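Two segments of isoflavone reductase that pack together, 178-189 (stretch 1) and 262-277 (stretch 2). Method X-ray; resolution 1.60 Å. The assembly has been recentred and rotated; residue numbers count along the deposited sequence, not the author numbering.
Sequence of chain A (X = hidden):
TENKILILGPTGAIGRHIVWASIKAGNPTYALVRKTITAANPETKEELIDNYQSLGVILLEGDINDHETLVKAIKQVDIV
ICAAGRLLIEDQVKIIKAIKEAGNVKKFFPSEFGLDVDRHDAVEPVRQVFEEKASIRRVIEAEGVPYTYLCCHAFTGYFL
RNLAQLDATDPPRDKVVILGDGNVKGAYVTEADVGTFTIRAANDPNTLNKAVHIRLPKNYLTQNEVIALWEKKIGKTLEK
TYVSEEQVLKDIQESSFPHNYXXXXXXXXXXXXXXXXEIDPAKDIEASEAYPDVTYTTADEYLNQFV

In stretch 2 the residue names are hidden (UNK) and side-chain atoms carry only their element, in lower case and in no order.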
# COMPACT_ATOMS: atom_id res chain seq x y z
N ILE A 178 -10.61 -19.30 -10.04
CA ILE A 178 -9.44 -18.60 -10.56
C ILE A 178 -9.84 -17.73 -11.74
O ILE A 178 -10.56 -18.17 -12.63
CB ILE A 178 -8.34 -19.60 -11.03
CG1 ILE A 178 -7.92 -20.51 -9.87
CG2 ILE A 178 -7.14 -18.85 -11.58
CD1 ILE A 178 -8.69 -21.82 -9.81
N LEU A 179 -9.40 -16.47 -11.72
CA LEU A 179 -9.69 -15.57 -12.82
C LEU A 179 -8.63 -15.80 -13.89
O LEU A 179 -7.44 -15.74 -13.63
CB LEU A 179 -9.63 -14.11 -12.34
CG LEU A 179 -10.50 -13.80 -11.12
CD1 LEU A 179 -10.44 -12.30 -10.88
CD2 LEU A 179 -11.93 -14.26 -11.34
N GLY A 180 -9.08 -16.08 -15.11
CA GLY A 180 -8.14 -16.35 -16.18
C GLY A 180 -7.51 -17.71 -15.98
O GLY A 180 -8.04 -18.52 -15.23
N ASP A 181 -6.37 -17.96 -16.62
CA ASP A 181 -5.74 -19.28 -16.50
C ASP A 181 -4.92 -19.51 -15.23
O ASP A 181 -4.48 -20.63 -14.96
CB ASP A 181 -4.88 -19.60 -17.73
CG ASP A 181 -3.63 -18.75 -17.84
OD1 ASP A 181 -2.81 -19.03 -18.74
OD2 ASP A 181 -3.45 -17.80 -17.05
N GLY A 182 -4.73 -18.46 -14.43
CA GLY A 182 -3.98 -18.59 -13.20
C GLY A 182 -2.47 -18.61 -13.33
O GLY A 182 -1.77 -18.93 -12.38
N ASN A 183 -1.96 -18.25 -14.51
CA ASN A 183 -0.51 -18.25 -14.72
C ASN A 183 0.08 -16.85 -14.86
O ASN A 183 1.09 -16.65 -15.54
CB ASN A 183 -0.16 -19.09 -15.96
CG ASN A 183 -0.58 -20.55 -15.81
OD1 ASN A 183 -0.21 -21.21 -14.85
ND2 ASN A 183 -1.35 -21.05 -16.77
N VAL A 184 -0.54 -15.89 -14.18
CA VAL A 184 -0.09 -14.50 -14.21
C VAL A 184 0.50 -14.14 -12.85
O VAL A 184 -0.17 -14.24 -11.83
CB VAL A 184 -1.26 -13.55 -14.52
CG1 VAL A 184 -0.78 -12.11 -14.50
CG2 VAL A 184 -1.86 -13.90 -15.88
N LYS A 185 1.76 -13.71 -12.86
CA LYS A 185 2.43 -13.36 -11.62
C LYS A 185 1.81 -12.19 -10.85
O LYS A 185 1.39 -11.19 -11.43
CB LYS A 185 3.90 -13.03 -11.90
CG LYS A 185 4.76 -14.22 -12.28
CD LYS A 185 5.10 -15.08 -11.08
CE LYS A 185 6.07 -16.20 -11.45
NZ LYS A 185 6.49 -17.02 -10.28
N GLY A 186 1.76 -12.36 -9.53
CA GLY A 186 1.25 -11.33 -8.64
C GLY A 186 2.36 -11.10 -7.63
O GLY A 186 3.20 -11.98 -7.46
N ALA A 187 2.38 -9.94 -6.97
CA ALA A 187 3.42 -9.64 -5.98
C ALA A 187 2.76 -9.40 -4.63
O ALA A 187 1.91 -8.52 -4.50
CB ALA A 187 4.23 -8.42 -6.42
N TYR A 188 3.15 -10.18 -3.62
CA TYR A 188 2.57 -10.08 -2.28
C TYR A 188 3.57 -9.65 -1.21
O TYR A 188 4.74 -10.03 -1.26
CB TYR A 188 1.96 -11.43 -1.88
CG TYR A 188 0.93 -11.93 -2.85
CD1 TYR A 188 1.30 -12.72 -3.94
CD2 TYR A 188 -0.41 -11.58 -2.72
CE1 TYR A 188 0.36 -13.16 -4.87
CE2 TYR A 188 -1.36 -12.00 -3.65
CZ TYR A 188 -0.97 -12.79 -4.72
OH TYR A 188 -1.90 -13.20 -5.66
N VAL A 189 3.10 -8.87 -0.25
CA VAL A 189 3.94 -8.38 0.83
C VAL A 189 3.08 -8.09 2.06
O VAL A 189 1.95 -7.62 1.93
CB VAL A 189 4.69 -7.09 0.37
CG1 VAL A 189 3.69 -6.00 -0.00
CG2 VAL A 189 5.63 -6.60 1.47
N UNK A 262 -14.30 -4.61 -6.50
CA UNK A 262 -13.45 -5.70 -6.02
C UNK A 262 -13.01 -6.59 -7.18
O UNK A 262 -11.83 -6.90 -7.32
c UNK A 262 -13.47 -7.18 -3.84
c UNK A 262 -14.23 -6.52 -4.99
c UNK A 262 -12.77 -6.11 -3.01
c UNK A 262 -14.44 -7.98 -2.98
N UNK A 263 -13.96 -7.00 -8.01
CA UNK A 263 -13.65 -7.85 -9.16
C UNK A 263 -12.73 -7.15 -10.14
O UNK A 263 -11.85 -7.78 -10.74
c UNK A 263 -15.52 -9.64 -9.56
c UNK A 263 -16.60 -9.95 -10.59
c UNK A 263 -14.92 -8.27 -9.89
c UNK A 263 -14.43 -10.72 -9.60
N UNK A 264 -12.92 -5.84 -10.33
CA UNK A 264 -12.07 -5.09 -11.25
C UNK A 264 -10.65 -5.05 -10.69
O UNK A 264 -9.68 -5.12 -11.44
c UNK A 264 -12.61 -3.68 -11.43
N UNK A 265 -10.53 -4.94 -9.37
CA UNK A 265 -9.22 -4.92 -8.74
C UNK A 265 -8.52 -6.26 -9.00
O UNK A 265 -7.35 -6.29 -9.40
c UNK A 265 -7.22 -3.42 -6.95
c UNK A 265 -9.37 -4.68 -7.23
c UNK A 265 -8.08 -4.55 -6.41
c UNK A 265 -8.45 -4.29 -4.96
N UNK A 266 -9.24 -7.36 -8.78
CA UNK A 266 -8.69 -8.70 -9.00
C UNK A 266 -8.37 -8.92 -10.48
O UNK A 266 -7.37 -9.56 -10.82
o UNK A 266 -10.88 -9.93 -3.01
c UNK A 266 -9.99 -9.80 -7.08
c UNK A 266 -9.35 -9.38 -4.77
c UNK A 266 -10.57 -9.89 -4.35
c UNK A 266 -11.20 -10.31 -6.62
c UNK A 266 -9.06 -9.33 -6.14
c UNK A 266 -11.49 -10.36 -5.26
c UNK A 266 -9.69 -9.77 -8.56
N UNK A 267 -9.23 -8.42 -11.36
CA UNK A 267 -9.01 -8.54 -12.80
C UNK A 267 -7.65 -7.95 -13.18
O UNK A 267 -6.86 -8.57 -13.90
c UNK A 267 -9.58 -8.01 -17.15
n UNK A 267 -9.91 -8.53 -15.98
c UNK A 267 -9.83 -7.56 -15.01
c UNK A 267 -10.13 -7.82 -13.56
n UNK A 267 -9.29 -6.74 -16.97
c UNK A 267 -9.43 -6.43 -15.64
N UNK A 268 -7.37 -6.75 -12.70
CA UNK A 268 -6.12 -6.08 -12.99
C UNK A 268 -4.92 -6.83 -12.40
O UNK A 268 -3.87 -6.94 -13.02
o UNK A 268 -4.91 -4.00 -12.59
c UNK A 268 -6.16 -4.65 -12.43
N UNK A 269 -5.09 -7.37 -11.19
CA UNK A 269 -4.01 -8.07 -10.50
C UNK A 269 -3.82 -9.52 -10.95
O UNK A 269 -2.69 -10.00 -11.06
o UNK A 269 -4.17 -10.43 -7.47
n UNK A 269 -1.94 -10.33 -7.19
c UNK A 269 -4.27 -8.02 -8.99
c UNK A 269 -3.09 -8.37 -8.07
c UNK A 269 -3.11 -9.81 -7.56
N UNK A 270 -4.92 -10.20 -11.24
CA UNK A 270 -4.90 -11.61 -11.62
C UNK A 270 -4.84 -11.93 -13.11
O UNK A 270 -4.25 -12.93 -13.51
o UNK A 270 -5.82 -14.65 -9.19
c UNK A 270 -6.12 -12.32 -11.02
c UNK A 270 -6.18 -12.30 -9.49
n UNK A 270 -4.56 -13.25 -7.96
c UNK A 270 -5.50 -13.50 -8.87
N UNK A 271 -5.47 -11.08 -13.93
CA UNK A 271 -5.50 -11.30 -15.37
C UNK A 271 -4.58 -10.39 -16.16
O UNK A 271 -3.78 -10.86 -16.98
c UNK A 271 -6.95 -11.22 -17.45
c UNK A 271 -7.83 -12.25 -15.37
c UNK A 271 -7.23 -13.58 -15.57
c UNK A 271 -6.95 -11.14 -15.93
N UNK A 272 -4.67 -9.09 -15.92
CA UNK A 272 -3.83 -8.16 -16.66
C UNK A 272 -2.39 -8.18 -16.18
O UNK A 272 -1.49 -7.75 -16.91
c UNK A 272 -5.22 -6.10 -19.46
c UNK A 272 -5.98 -7.01 -18.52
c UNK A 272 -5.82 -6.57 -17.06
c UNK A 272 -4.39 -6.73 -16.56
n UNK A 272 -5.54 -6.40 -20.90
N UNK A 273 -2.16 -8.69 -14.98
CA UNK A 273 -0.82 -8.76 -14.43
C UNK A 273 -0.20 -7.40 -14.16
O UNK A 273 0.88 -7.09 -14.66
N UNK A 274 -0.88 -6.58 -13.35
CA UNK A 274 -0.35 -5.26 -13.07
C UNK A 274 0.98 -5.24 -12.30
O UNK A 274 1.61 -4.19 -12.19
o UNK A 274 -3.19 -4.73 -10.85
c UNK A 274 -2.01 -5.03 -11.14
o UNK A 274 -1.32 -5.80 -10.45
c UNK A 274 -1.40 -4.38 -12.36
N UNK A 275 1.40 -6.38 -11.77
CA UNK A 275 2.67 -6.44 -11.04
C UNK A 275 3.79 -6.88 -11.98
O UNK A 275 4.95 -6.95 -11.58
c UNK A 275 2.58 -7.42 -9.87
N UNK A 276 3.43 -7.15 -13.23
CA UNK A 276 4.39 -7.60 -14.23
C UNK A 276 4.82 -6.48 -15.18
O UNK A 276 4.02 -5.98 -15.96
c UNK A 276 4.80 -9.24 -16.10
c UNK A 276 3.32 -9.86 -14.18
c UNK A 276 3.78 -8.74 -15.08
N UNK A 277 6.09 -6.11 -15.08
CA UNK A 277 6.66 -5.06 -15.92
C UNK A 277 8.14 -4.87 -15.62
O UNK A 277 8.61 -5.17 -14.53
c UNK A 277 6.92 -2.55 -13.66
c UNK A 277 4.71 -3.21 -12.12
c UNK A 277 5.94 -3.72 -15.70
c UNK A 277 4.78 -3.60 -13.45
c UNK A 277 5.87 -3.28 -14.25
o UNK A 277 5.67 -2.13 -10.23
c UNK A 277 6.86 -2.16 -12.32
c UNK A 277 5.75 -2.50 -11.56
O HOH W 1 -5.33 -15.81 -11.66
O HOH W 2 -8.24 -15.71 -9.24
O HOH W 3 -1.73 -12.65 -10.12
O HOH W 4 -0.08 -8.95 -11.06
O HOH W 5 0.06 -8.21 -7.66

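Position 262 carries four carbons forked at the second, beyond reach of stretch 1, which identifies leucine, L262. Position 263 has the same four-carbon fork, one terminal carbon lying 4.5 Å from L179 CD1; the fork marks leucine, and the atom is CD2 of L263. Position 264 bears a single carbon pointing away from stretch 1: alanine, A264. Position 265 repeats the forked four carbons, out of reach: L265.

Position 266 shows one carbon, then a six-carbon ring bearing an oxygen; its CB points toward stretch 1 and lies 3.5 Å from L179 CD1, while the ring leads away. The ring and its oxygen make it tyrosine, Y266. Position 267 has one carbon and a five-membered ring of three carbons and two nitrogens, and its backbone N stands 4.1 Å from L179 CD1; the ring is the signature of histidine, H267. Position 268 has one carbon and one oxygen, out of reach: serine, S268.

Position 269 has three carbons, the third carrying one oxygen and one nitrogen, the nitrogen 3.3 Å from Y188 OH: glutamine, Q269. Its NE2 gives that hydroxyl a weak hydrogen bond, long though nearly straight at 170°. Position 270 has the same composition, and its backbone O packs 3.2 Å from V184 CB; it is likewise glutamine. Q270 NE2 donates to Q269 OE1 at 2.9 Å, tying the two amides together.

Position 271 has four carbons forked at the first, one arm two carbons long. CA-to-CB points sideways but the end comes nearer, the first carbon of the long arm lying 4.0 Å from L179 CB: isoleucine, that carbon being CG1 of I271. Position 272 runs four carbons in a row to a nitrogen and points away: lysine, K272.

Position 273 has no side-chain atoms, and its CA sits 3.4 Å from V184 CG1: glycine. Its phi of 66° favours that residue, and an ideal CB on G273 would clash with V184 CG1 at 2.8 Å. Position 274 has two carbons, the second carrying two oxygens; CA-to-CB points away and the side chain makes no contact: aspartate, D274. Within its own stretch OD2 of D274 accepts from S268 OG at 2.6 Å. Position 275 has one carbon, 4.0 Å from A187 CB: alanine, A275. Position 276 has a carbon carrying two more, one of them 3.9 Å from K185 CB: valine, the atom being CG2 of V276. Position 277 has one carbon and a six-carbon ring bearing oxygen, out of reach: tyrosine, Y277.

The contact joins apolar side-chain packing at L179 and A187, with V184 lying against the backbone of 269-273, to a polar layer largely bridged by water. Water 1 donates to L179 O (2.9 Å) and Q270 OE1 (2.8 Å); water 2 accepts from L179 N (2.8 Å) and donates to Q270 OE1 (2.6 Å). Water 3 donates to V184 O (2.8 Å) and Q269 O (3.0 Å), and water 5 accepts from A187 N and Q269 NE2, both at 3.0 Å. These waters bridge backbone atoms of L179, V184 and A187 to Q269 and Q270; the single direct hydrogen bond across the stretches is the weak one from Q269 to Y188.

Stretch 2 262-277: LLALYHSQQIKGDAVY
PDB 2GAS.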